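Local coordinates for protein fatty acyl CoA synthetase FADD13 (FATTY-ACYL-CoA SYNTHETASE) (Mycobacterium tuberculosis, PDB 3R44) that is a fatty acyl CoA synthetase of the ANL superfamily, pairing a large AMP-binding domain with a smaller C-terminal domain, as in its relatives, at residues A[72-77]-A[123-128]; A[106-111]-A[133-138]; A[243-248]-A[266-271]; A[493-498]-A[504-509]. All blocks are in the same frame, centred on the assembly; numbering follows the deposited sequence.

How the interactions relate
Interactions 1 and 2 lie 14 Å apart between centres and share helix 126-134; Val107 of the second packs on Leu74 and Val128 of the first, and Leu111 packs on Ala72, Leu111 CD2 to Ala72 CB being 3.4 Å. At its other end interaction 1 reaches interaction 3, Asn77 O lying 3.6 Å from Pro243 CB. Interaction 3, in the AMP-binding part, touches interaction 4 in the C-terminal part where Asn270 meets Pro498, and their centres are 21 Å apart. Interactions 2 and 4 stay about 14 Å apart between nearest atoms. The residues lining the bound histidine, among them His192 and Glu193, belong to none of these segments.

Interaction 1 (A[72-77]-A[123-128]); sequences ALLMPN and APSAPV
The bond from Ala126 N to Ala123 O, 3.0 Å long, closes the turn carrying Ser125, which packs on Leu74, and Pro124, which lies beside Pro76. Ser125 presses its hydroxyl and CB on the leucine: OG lies 3.6 Å from Leu74 CG, and CB lies 3.8 Å from Leu74 CD2. Leu74 O is also 3.6 Å from Ser125 OG, a separation of van der Waals rather than bonding kind. The leucine gets there because its CG stands opposite the backbone N (chi1 -172°), which carries the branched end off the strand toward the turn. Farther along, Val128 adds its CG1 methyl, 4.1 Å from Leu74 CD2. Pro76 and Pro124 meet more loosely through their CD atoms, with 4.4 Å between Pro76 CD and Pro124 CD.

The contact sits at the C-terminal end of the strands of a four-stranded parallel sheet. Strand 70-74 runs beside strand 118-121, and the turn at 123-125 leads from that second strand into helix 126-134, the helix of the beta-alpha-beta crossover to strand 144-147. The Leu74 side chain points from the strand end to the start of this helix, and Val107 of helix 104-114 packs on both Leu74 and Val128. Beyond Pro76 the chain turns toward another part of the fold, where the Asn77 side chain is gripped at both ends of its amide: OD1 accepts from Met220 N and ND2 donates to Leu218 O.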
loop_
_atom_site.group_PDB
_atom_site.type_symbol
_atom_site.label_atom_id
_atom_site.label_comp_id
_atom_site.label_asym_id
_atom_site.label_seq_id
_atom_site.Cartn_x
_atom_site.Cartn_y
_atom_site.Cartn_z
ATOM N N ALA A 72 -5.775 13.826 -11.962
ATOM C CA ALA A 72 -4.583 13.413 -11.213
ATOM C C ALA A 72 -4.427 14.296 -9.979
ATOM O O ALA A 72 -4.648 15.510 -10.022
ATOM C CB ALA A 72 -3.306 13.487 -12.103
ATOM N N LEU A 73 -3.967 13.676 -8.900
ATOM C CA LEU A 73 -3.780 14.340 -7.603
ATOM C C LEU A 73 -2.350 14.148 -7.180
ATOM O O LEU A 73 -1.929 13.018 -6.907
ATOM C CB LEU A 73 -4.749 13.798 -6.547
ATOM C CG LEU A 73 -6.247 13.911 -6.859
ATOM C CD1 LEU A 73 -7.048 13.146 -5.768
ATOM C CD2 LEU A 73 -6.667 15.351 -6.986
ATOM N N LEU A 74 -1.593 15.239 -7.172
ATOM C CA LEU A 74 -0.167 15.206 -6.782
ATOM C C LEU A 74 0.086 16.225 -5.671
ATOM O O LEU A 74 0.478 17.375 -5.929
ATOM C CB LEU A 74 0.687 15.519 -8.030
ATOM C CG LEU A 74 2.203 15.389 -7.998
ATOM C CD1 LEU A 74 2.626 13.909 -7.660
ATOM C CD2 LEU A 74 2.901 15.892 -9.286
ATOM N N MET A 75 -0.225 15.832 -4.444
ATOM C CA MET A 75 -0.279 16.787 -3.371
ATOM C C MET A 75 -0.088 16.135 -2.005
ATOM O O MET A 75 -0.222 14.919 -1.845
ATOM C CB MET A 75 -1.612 17.549 -3.387
ATOM C CG MET A 75 -2.804 16.651 -3.201
ATOM S SD MET A 75 -4.377 17.450 -3.705
ATOM C CE MET A 75 -4.314 17.149 -5.431
ATOM N N PRO A 76 0.202 16.975 -1.019
ATOM C CA PRO A 76 0.344 16.496 0.330
ATOM C C PRO A 76 -0.966 16.079 0.913
ATOM O O PRO A 76 -2.054 16.455 0.422
ATOM C CB PRO A 76 0.802 17.718 1.105
ATOM C CG PRO A 76 0.537 18.844 0.312
ATOM C CD PRO A 76 0.518 18.414 -1.114
ATOM N N ASN A 77 -0.878 15.314 1.976
ATOM C CA ASN A 77 -2.105 14.957 2.705
ATOM C C ASN A 77 -2.808 16.231 3.181
ATOM O O ASN A 77 -2.178 17.158 3.745
ATOM C CB ASN A 77 -1.740 14.117 3.928
ATOM C CG ASN A 77 -1.425 12.700 3.576
ATOM O OD1 ASN A 77 -1.046 12.392 2.434
ATOM N ND2 ASN A 77 -1.550 11.819 4.552
ATOM N N ALA A 123 2.149 22.515 -3.605
ATOM C CA ALA A 123 3.317 23.349 -3.716
ATOM C C ALA A 123 4.650 22.561 -3.694
ATOM O O ALA A 123 5.544 22.842 -4.521
ATOM C CB ALA A 123 3.273 24.512 -2.628
ATOM N N PRO A 124 4.780 21.542 -2.812
ATOM C CA PRO A 124 5.996 20.729 -2.886
ATOM C C PRO A 124 6.222 20.041 -4.246
ATOM O O PRO A 124 7.342 19.651 -4.528
ATOM C CB PRO A 124 5.765 19.663 -1.826
ATOM C CG PRO A 124 4.875 20.358 -0.812
ATOM C CD PRO A 124 3.913 21.109 -1.701
ATOM N N SER A 125 5.180 19.863 -5.050
ATOM C CA SER A 125 5.310 19.233 -6.367
ATOM C C SER A 125 5.469 20.216 -7.506
ATOM O O SER A 125 5.617 19.801 -8.667
ATOM C CB SER A 125 4.089 18.390 -6.642
ATOM O OG SER A 125 4.072 17.347 -5.687
ATOM N N ALA A 126 5.461 21.507 -7.207
ATOM C CA ALA A 126 5.628 22.506 -8.286
ATOM C C ALA A 126 6.880 22.254 -9.167
ATOM O O ALA A 126 6.806 22.363 -10.409
ATOM C CB ALA A 126 5.596 23.911 -7.755
ATOM N N PRO A 127 8.010 21.858 -8.567
ATOM C CA PRO A 127 9.152 21.597 -9.425
ATOM C C PRO A 127 8.979 20.440 -10.416
ATOM O O PRO A 127 9.465 20.546 -11.550
ATOM C CB PRO A 127 10.278 21.275 -8.424
ATOM C CG PRO A 127 9.801 21.811 -7.122
ATOM C CD PRO A 127 8.347 21.604 -7.162
ATOM N N VAL A 128 8.329 19.347 -10.008
ATOM C CA VAL A 128 8.027 18.263 -10.941
ATOM C C VAL A 128 7.105 18.715 -12.070
ATOM O O VAL A 128 7.371 18.421 -13.240
ATOM C CB VAL A 128 7.423 16.993 -10.223
ATOM C CG1 VAL A 128 6.547 16.197 -11.135
ATOM C CG2 VAL A 128 8.551 16.129 -9.643
#

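Interaction 2 (A[106-111]-A[133-138]); sequences EVSFIL and RAQADP
Segment 133-138 runs on from helix 126-134 and reaches Ser108 of helix 104-114 through Gln135. Both helices serve the four-stranded parallel sheet: helix 104-114 is the link from strand 94-97 to strand 118-121, and helix 126-134 that from 118-121 to 144-147, each a beta-alpha-beta crossover. Arg133, still helical, rests its side chain on Trp145 of the last strand. At Gln135 the backbone turns extended (psi 147°), and the side chain sets off with CG on the N side (chi1 -79°) and then stretches out toward Ser108.

Its carbonyl oxygen accepts the contact's one polar bond, Ser108 OG to Gln135 OE1 at 3.1 Å. The hydroxyl arrives in the plane of the amide, bent to 114° at the oxygen, and so uses a lone pair. Three residues on, Pro138 brings the backbones closest, its CA 7.6 Å from Ser108 CA, while Ile132 and Pro139 also touch the serine. The bond lies at the surface, where solvent probably competes for it. Gln135 NE2 lies against the serine carbon, 3.8 Å from Ser108 CB.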
loop_
_atom_site.group_PDB
_atom_site.type_symbol
_atom_site.label_atom_id
_atom_site.label_comp_id
_atom_site.label_asym_id
_atom_site.label_seq_id
_atom_site.Cartn_x
_atom_site.Cartn_y
_atom_site.Cartn_z
ATOM N N GLU A 106 8.682 9.778 -14.448
ATOM C CA GLU A 106 7.749 8.780 -13.963
ATOM C C GLU A 106 6.343 9.397 -13.829
ATOM O O GLU A 106 5.319 8.764 -14.184
ATOM C CB GLU A 106 8.272 8.209 -12.628
ATOM C CG GLU A 106 9.459 7.239 -12.818
ATOM C CD GLU A 106 10.866 7.894 -12.924
ATOM O OE1 GLU A 106 11.017 9.150 -12.910
ATOM O OE2 GLU A 106 11.859 7.125 -13.035
ATOM N N VAL A 107 6.297 10.637 -13.337
ATOM C CA VAL A 107 5.020 11.367 -13.242
ATOM C C VAL A 107 4.448 11.624 -14.627
ATOM O O VAL A 107 3.251 11.388 -14.835
ATOM C CB VAL A 107 5.096 12.639 -12.394
ATOM C CG1 VAL A 107 3.784 13.396 -12.432
ATOM C CG2 VAL A 107 5.503 12.309 -10.911
ATOM N N SER A 108 5.317 11.982 -15.582
ATOM C CA SER A 108 4.904 12.220 -16.975
ATOM C C SER A 108 4.349 10.939 -17.593
ATOM O O SER A 108 3.316 10.932 -18.244
ATOM C CB SER A 108 6.061 12.801 -17.846
ATOM O OG SER A 108 5.476 13.426 -18.963
ATOM N N PHE A 109 4.982 9.821 -17.300
ATOM C CA PHE A 109 4.436 8.564 -17.780
ATOM C C PHE A 109 3.018 8.307 -17.315
ATOM O O PHE A 109 2.134 7.921 -18.106
ATOM C CB PHE A 109 5.308 7.385 -17.371
ATOM C CG PHE A 109 4.727 6.080 -17.772
ATOM C CD1 PHE A 109 4.833 5.627 -19.074
ATOM C CD2 PHE A 109 4.027 5.320 -16.855
ATOM C CE1 PHE A 109 4.242 4.413 -19.440
ATOM C CE2 PHE A 109 3.428 4.130 -17.202
ATOM C CZ PHE A 109 3.551 3.662 -18.498
ATOM N N ILE A 110 2.814 8.464 -16.017
ATOM C CA ILE A 110 1.528 8.212 -15.391
ATOM C C ILE A 110 0.442 9.084 -15.949
ATOM O O ILE A 110 -0.659 8.587 -16.241
ATOM C CB ILE A 110 1.615 8.407 -13.841
ATOM C CG1 ILE A 110 2.458 7.268 -13.287
ATOM C CG2 ILE A 110 0.239 8.469 -13.198
ATOM C CD1 ILE A 110 2.768 7.404 -11.685
ATOM N N LEU A 111 0.754 10.385 -16.115
ATOM C CA LEU A 111 -0.189 11.331 -16.720
ATOM C C LEU A 111 -0.565 10.962 -18.125
ATOM O O LEU A 111 -1.728 11.070 -18.466
ATOM C CB LEU A 111 0.319 12.772 -16.636
ATOM C CG LEU A 111 0.522 13.359 -15.231
ATOM C CD1 LEU A 111 1.107 14.748 -15.401
ATOM C CD2 LEU A 111 -0.829 13.450 -14.443
ATOM N N ARG A 133 5.801 20.468 -17.622
ATOM C CA ARG A 133 5.180 21.455 -18.526
ATOM C C ARG A 133 6.203 22.111 -19.488
ATOM O O ARG A 133 5.830 22.528 -20.582
ATOM C CB ARG A 133 4.415 22.530 -17.737
ATOM C CG ARG A 133 3.246 21.996 -16.890
ATOM C CD ARG A 133 2.377 23.131 -16.358
ATOM N NE ARG A 133 1.588 23.714 -17.453
ATOM C CZ ARG A 133 0.756 24.753 -17.350
ATOM N NH1 ARG A 133 0.597 25.384 -16.193
ATOM N NH2 ARG A 133 0.090 25.172 -18.430
ATOM N N ALA A 134 7.467 22.171 -19.062
ATOM C CA ALA A 134 8.609 22.611 -19.877
ATOM C C ALA A 134 9.017 21.662 -21.045
ATOM O O ALA A 134 9.627 22.123 -21.996
ATOM C CB ALA A 134 9.819 22.885 -18.975
ATOM N N GLN A 135 8.697 20.363 -20.969
ATOM C CA GLN A 135 8.859 19.412 -22.105
ATOM C C GLN A 135 8.309 19.997 -23.434
ATOM O O GLN A 135 7.329 20.751 -23.436
ATOM C CB GLN A 135 8.146 18.071 -21.787
ATOM C CG GLN A 135 8.903 17.080 -20.844
ATOM C CD GLN A 135 7.990 16.050 -20.111
ATOM O OE1 GLN A 135 6.945 15.621 -20.633
ATOM N NE2 GLN A 135 8.392 15.669 -18.876
ATOM N N ALA A 136 8.928 19.653 -24.567
ATOM C CA ALA A 136 8.427 20.095 -25.895
ATOM C C ALA A 136 6.972 19.631 -26.152
ATOM O O ALA A 136 6.139 20.382 -26.682
ATOM C CB ALA A 136 9.356 19.597 -27.019
ATOM N N ASP A 137 6.677 18.385 -25.765
ATOM C CA ASP A 137 5.335 17.815 -25.888
ATOM C C ASP A 137 4.886 17.223 -24.526
ATOM O O ASP A 137 5.023 16.018 -24.289
ATOM C CB ASP A 137 5.297 16.728 -26.983
ATOM C CG ASP A 137 5.563 17.279 -28.367
ATOM O OD1 ASP A 137 4.608 17.767 -29.006
ATOM O OD2 ASP A 137 6.730 17.213 -28.807
ATOM N N PRO A 138 4.373 18.078 -23.615
ATOM C CA PRO A 138 3.883 17.518 -22.337
ATOM C C PRO A 138 2.703 16.537 -22.571
ATOM O O PRO A 138 2.191 16.467 -23.685
ATOM C CB PRO A 138 3.440 18.755 -21.531
ATOM C CG PRO A 138 3.976 19.954 -22.262
ATOM C CD PRO A 138 4.187 19.543 -23.708
#

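Interaction 3 (A[243-248]-A[266-271]); sequences PQFDAT and PAILNF
Ala247 and Phe271 mark the nearest approach of the two backbones, 6.3 Å between their CA atoms. Segment 266-271 is the first part of helix 266-274, which directly follows strand 261-264. Segment 243-248 comes off strand 238-241; after Pro243 the chain is extended through 244-246, then turns into helix 247-256. Asp246 is the N-cap: its OD1 accepts from Thr248 N at 3.0 Å and from Thr248 OG1 at 2.7 Å. Both donors come from one face of the carboxylate, about 40° out of its plane. OD2 forms a salt bridge with Lys249. Helix 247-256 and strand 261-264 complete the crossover on the large mixed sheet of the AMP-binding domain.

Across the contact, Ile268 lies over one face of the Phe245 ring. Its CG1 is 3.9 Å from the ring centroid and 14° off the normal, a CH-pi contact, while CG2 lies 3.7 Å from Phe245 CZ, toward the rim. Ala247 N lies over the opposite face, toward its rim, so the ring is held between its own chain and the helix. Phe245 reaches over with CG trans to its backbone N (chi1 174°), and the two side chains pass in opposite directions. Ala247 CB touches Phe271 CB at 4.0 Å, whereas the Phe271 ring heads away. Ile268 also touches Leu218.

Everything joining the two segments is apolar, so van der Waals packing and partial burial probably account for the contact, while the polar bonds cap the helix start just after Phe245.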
loop_
_atom_site.group_PDB
_atom_site.type_symbol
_atom_site.label_atom_id
_atom_site.label_comp_id
_atom_site.label_asym_id
_atom_site.label_seq_id
_atom_site.Cartn_x
_atom_site.Cartn_y
_atom_site.Cartn_z
ATOM N N PRO A 243 0.310 15.179 8.381
ATOM C CA PRO A 243 0.698 15.089 6.974
ATOM C C PRO A 243 2.170 14.838 6.781
ATOM O O PRO A 243 2.514 14.071 5.860
ATOM C CB PRO A 243 0.247 16.432 6.361
ATOM C CG PRO A 243 -0.469 17.126 7.368
ATOM C CD PRO A 243 -0.404 16.422 8.690
ATOM N N GLN A 244 2.990 15.357 7.709
ATOM C CA GLN A 244 4.418 15.067 7.774
ATOM C C GLN A 244 4.719 14.300 9.082
ATOM O O GLN A 244 4.702 14.904 10.111
ATOM C CB GLN A 244 5.211 16.382 7.799
ATOM N N PHE A 245 4.983 12.996 9.026
ATOM C CA PHE A 245 5.270 12.212 10.230
ATOM C C PHE A 245 6.492 12.777 10.947
ATOM O O PHE A 245 7.511 13.033 10.302
ATOM C CB PHE A 245 5.480 10.723 9.930
ATOM C CG PHE A 245 5.920 9.926 11.142
ATOM C CD1 PHE A 245 5.024 9.668 12.172
ATOM C CD2 PHE A 245 7.237 9.488 11.275
ATOM C CE1 PHE A 245 5.422 8.970 13.296
ATOM C CE2 PHE A 245 7.629 8.757 12.388
ATOM C CZ PHE A 245 6.704 8.519 13.408
ATOM N N ASP A 246 6.364 13.011 12.257
ATOM C CA ASP A 246 7.471 13.398 13.109
ATOM C C ASP A 246 7.370 12.604 14.390
ATOM O O ASP A 246 6.445 12.815 15.180
ATOM C CB ASP A 246 7.385 14.888 13.457
ATOM C CG ASP A 246 8.597 15.388 14.185
ATOM O OD1 ASP A 246 9.321 14.578 14.804
ATOM O OD2 ASP A 246 8.857 16.617 14.138
ATOM N N ALA A 247 8.304 11.709 14.612
ATOM C CA ALA A 247 8.196 10.804 15.769
ATOM C C ALA A 247 8.262 11.546 17.096
ATOM O O ALA A 247 7.727 11.086 18.112
ATOM C CB ALA A 247 9.307 9.686 15.719
ATOM N N THR A 248 8.932 12.688 17.094
ATOM C CA THR A 248 9.009 13.507 18.296
ATOM C C THR A 248 7.757 14.310 18.613
ATOM O O THR A 248 7.720 14.961 19.639
ATOM C CB THR A 248 10.211 14.474 18.266
ATOM O OG1 THR A 248 10.010 15.476 17.254
ATOM C CG2 THR A 248 11.512 13.657 18.039
ATOM N N PRO A 266 6.426 -0.711 10.410
ATOM C CA PRO A 266 7.324 -1.103 11.487
ATOM C C PRO A 266 8.359 -0.037 11.802
ATOM O O PRO A 266 8.610 0.195 12.991
ATOM C CB PRO A 266 7.922 -2.411 10.947
ATOM C CG PRO A 266 6.781 -2.985 10.256
ATOM C CD PRO A 266 6.217 -1.842 9.498
ATOM N N ALA A 267 8.915 0.649 10.790
ATOM C CA ALA A 267 9.929 1.706 11.088
ATOM C C ALA A 267 9.356 2.764 12.017
ATOM O O ALA A 267 10.046 3.239 12.928
ATOM C CB ALA A 267 10.485 2.401 9.787
ATOM N N ILE A 268 8.127 3.182 11.735
ATOM C CA ILE A 268 7.425 4.235 12.490
ATOM C C ILE A 268 7.263 3.793 13.918
ATOM O O ILE A 268 7.549 4.559 14.809
ATOM C CB ILE A 268 6.017 4.607 11.882
ATOM C CG1 ILE A 268 6.176 5.589 10.756
ATOM C CG2 ILE A 268 5.007 5.228 12.943
ATOM C CD1 ILE A 268 4.841 5.878 9.999
ATOM N N LEU A 269 6.801 2.551 14.128
ATOM C CA LEU A 269 6.590 2.079 15.448
ATOM C C LEU A 269 7.914 1.919 16.209
ATOM O O LEU A 269 7.957 2.119 17.415
ATOM C CB LEU A 269 5.876 0.745 15.442
ATOM C CG LEU A 269 4.402 0.831 14.954
ATOM C CD1 LEU A 269 3.709 -0.391 15.408
ATOM C CD2 LEU A 269 3.691 2.086 15.507
ATOM N N ASN A 270 8.970 1.544 15.498
ATOM C CA ASN A 270 10.279 1.496 16.092
ATOM C C ASN A 270 10.754 2.889 16.507
ATOM O O ASN A 270 11.222 3.091 17.660
ATOM C CB ASN A 270 11.250 0.874 15.104
ATOM C CG ASN A 270 12.554 0.547 15.734
ATOM O OD1 ASN A 270 13.636 0.867 15.175
ATOM N ND2 ASN A 270 12.502 -0.069 16.922
ATOM N N PHE A 271 10.635 3.887 15.630
ATOM C CA PHE A 271 11.051 5.219 16.054
ATOM C C PHE A 271 10.259 5.752 17.220
ATOM O O PHE A 271 10.828 6.392 18.119
ATOM C CB PHE A 271 11.029 6.197 14.882
ATOM C CG PHE A 271 11.998 5.823 13.802
ATOM C CD1 PHE A 271 13.298 5.442 14.132
ATOM C CD2 PHE A 271 11.637 5.886 12.462
ATOM C CE1 PHE A 271 14.222 5.123 13.132
ATOM C CE2 PHE A 271 12.567 5.540 11.467
ATOM C CZ PHE A 271 13.823 5.171 11.795
#

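Interaction 4 (A[493-498]-A[504-509]); sequences AIPRNP and KTVLRE
Pro495 lodges its ring between Val506 and Leu507 on helix 504-511. Its CB lies 3.5 Å from Val506 CG1 and its CD 3.4 Å from Leu507 CD2, both tighter than ordinary carbon contacts, while CG adds 3.7 Å to Leu507 CG. The valine slides past the proline in the opposite direction, and the leucine crosses it at about a right angle. Val506 offers the methyl that stands trans to its backbone N (chi1 177°). Leu507 has its CG on the N side instead (chi1 -82°), and this brings its branched end against the proline CD. Ile494, one residue earlier, adds a looser touch, its CG2 4.4 Å from Leu507 CD1.

The pair belongs to the small C-terminal domain of ANL enzymes, where helix 504-511 packs on strands 438-448 and 454-461. Leu507 rests on Ala442, Ile444 and Ile458, and Ile494 on Val460, so the two side chains join the buried layer between loop, helix and strands. Residues 495-501 read Pro-Arg-Asn-Pro-Thr-Gly-Lys, the A10 signature of the superfamily. Its loop is fastened from within: Asn497 OD1 accepts from Lys501 N and from Thr499 OG1, and Arg496 NH1 donates to Gly500 O. The helix has an anchor of its own, a salt bridge of Lys504 with Glu429. A malonate ion, probably from the crystallisation liquor, lies about 3 Å from the side chain of Pro495.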
loop_
_atom_site.group_PDB
_atom_site.type_symbol
_atom_site.label_atom_id
_atom_site.label_comp_id
_atom_site.label_asym_id
_atom_site.label_seq_id
_atom_site.Cartn_x
_atom_site.Cartn_y
_atom_site.Cartn_z
ATOM N N ALA A 493 28.530 -9.614 6.560
ATOM C CA ALA A 493 27.246 -9.086 6.986
ATOM C C ALA A 493 26.364 -8.814 5.784
ATOM O O ALA A 493 26.847 -8.422 4.721
ATOM C CB ALA A 493 27.399 -7.770 7.794
ATOM N N ILE A 494 25.071 -8.987 6.018
ATOM C CA ILE A 494 24.002 -8.653 5.113
ATOM C C ILE A 494 23.315 -7.369 5.620
ATOM O O ILE A 494 23.141 -7.190 6.823
ATOM C CB ILE A 494 23.016 -9.845 5.050
ATOM C CG1 ILE A 494 23.692 -10.971 4.262
ATOM C CG2 ILE A 494 21.686 -9.458 4.407
ATOM C CD1 ILE A 494 23.006 -12.342 4.555
ATOM N N PRO A 495 22.926 -6.475 4.696
ATOM C CA PRO A 495 22.296 -5.220 5.139
ATOM C C PRO A 495 20.869 -5.429 5.665
ATOM O O PRO A 495 20.008 -5.997 4.973
ATOM C CB PRO A 495 22.344 -4.356 3.884
ATOM C CG PRO A 495 22.202 -5.331 2.755
ATOM C CD PRO A 495 22.990 -6.560 3.226
ATOM N N ARG A 496 20.634 -5.007 6.896
ATOM C CA ARG A 496 19.307 -5.072 7.475
ATOM C C ARG A 496 18.911 -3.741 8.085
ATOM O O ARG A 496 19.767 -2.953 8.485
ATOM C CB ARG A 496 19.243 -6.103 8.561
ATOM C CG ARG A 496 19.297 -7.546 8.104
ATOM C CD ARG A 496 19.496 -8.379 9.392
ATOM N NE ARG A 496 19.866 -9.733 9.051
ATOM C CZ ARG A 496 18.986 -10.698 8.893
ATOM N NH1 ARG A 496 17.698 -10.448 9.059
ATOM N NH2 ARG A 496 19.398 -11.918 8.576
ATOM N N ASN A 497 17.609 -3.489 8.166
ATOM C CA ASN A 497 17.149 -2.214 8.719
ATOM C C ASN A 497 17.040 -2.357 10.242
ATOM O O ASN A 497 17.280 -3.460 10.736
ATOM C CB ASN A 497 15.857 -1.757 7.989
ATOM C CG ASN A 497 14.659 -2.583 8.312
ATOM O OD1 ASN A 497 14.702 -3.472 9.156
ATOM N ND2 ASN A 497 13.530 -2.245 7.685
ATOM N N PRO A 498 16.674 -1.290 10.999
ATOM C CA PRO A 498 16.671 -1.508 12.458
ATOM C C PRO A 498 15.671 -2.533 13.003
ATOM O O PRO A 498 15.815 -2.999 14.144
ATOM C CB PRO A 498 16.324 -0.114 13.004
ATOM C CG PRO A 498 16.960 0.818 11.907
ATOM C CD PRO A 498 16.500 0.146 10.681
ATOM N N LYS A 504 17.105 -6.075 0.404
ATOM C CA LYS A 504 17.566 -6.538 -0.931
ATOM C C LYS A 504 17.965 -5.421 -1.902
ATOM O O LYS A 504 18.866 -5.612 -2.743
ATOM C CB LYS A 504 16.569 -7.522 -1.539
ATOM C CG LYS A 504 16.525 -8.765 -0.723
ATOM C CD LYS A 504 15.760 -9.879 -1.331
ATOM C CE LYS A 504 16.029 -11.150 -0.501
ATOM N NZ LYS A 504 15.659 -12.305 -1.209
ATOM N N THR A 505 17.370 -4.232 -1.776
ATOM C CA THR A 505 17.768 -3.107 -2.625
ATOM C C THR A 505 19.216 -2.696 -2.305
ATOM O O THR A 505 20.001 -2.383 -3.185
ATOM C CB THR A 505 16.877 -1.885 -2.384
ATOM O OG1 THR A 505 16.858 -1.622 -0.971
ATOM C CG2 THR A 505 15.468 -2.149 -2.812
ATOM N N VAL A 506 19.561 -2.710 -1.027
ATOM C CA VAL A 506 20.958 -2.444 -0.592
ATOM C C VAL A 506 21.916 -3.561 -1.083
ATOM O O VAL A 506 22.982 -3.265 -1.664
ATOM C CB VAL A 506 21.067 -2.193 0.920
ATOM C CG1 VAL A 506 22.553 -1.992 1.324
ATOM C CG2 VAL A 506 20.203 -0.917 1.311
ATOM N N LEU A 507 21.503 -4.823 -0.938
ATOM C CA LEU A 507 22.296 -5.895 -1.482
ATOM C C LEU A 507 22.599 -5.697 -2.934
ATOM O O LEU A 507 23.742 -5.873 -3.328
ATOM C CB LEU A 507 21.622 -7.230 -1.325
ATOM C CG LEU A 507 21.794 -7.870 0.049
ATOM C CD1 LEU A 507 20.806 -9.097 0.121
ATOM C CD2 LEU A 507 23.247 -8.333 0.336
ATOM N N ARG A 508 21.585 -5.357 -3.750
ATOM C CA ARG A 508 21.793 -5.170 -5.190
ATOM C C ARG A 508 22.782 -4.035 -5.469
ATOM O O ARG A 508 23.596 -4.149 -6.381
ATOM C CB ARG A 508 20.466 -4.874 -5.959
ATOM C CG ARG A 508 19.483 -6.024 -5.962
ATOM C CD ARG A 508 18.145 -5.665 -6.656
ATOM N NE ARG A 508 17.227 -6.732 -6.318
ATOM C CZ ARG A 508 16.206 -6.659 -5.473
ATOM N NH1 ARG A 508 15.871 -5.511 -4.872
ATOM N NH2 ARG A 508 15.511 -7.773 -5.244
ATOM N N GLU A 509 22.732 -2.978 -4.647
ATOM C CA GLU A 509 23.666 -1.876 -4.731
ATOM C C GLU A 509 25.072 -2.323 -4.380
ATOM O O GLU A 509 26.047 -1.939 -5.019
ATOM C CB GLU A 509 23.298 -0.787 -3.716
ATOM C CG GLU A 509 22.218 0.205 -4.119
ATOM C CD GLU A 509 21.778 1.092 -2.918
ATOM O OE1 GLU A 509 22.637 1.437 -2.058
ATOM O OE2 GLU A 509 20.572 1.421 -2.826
#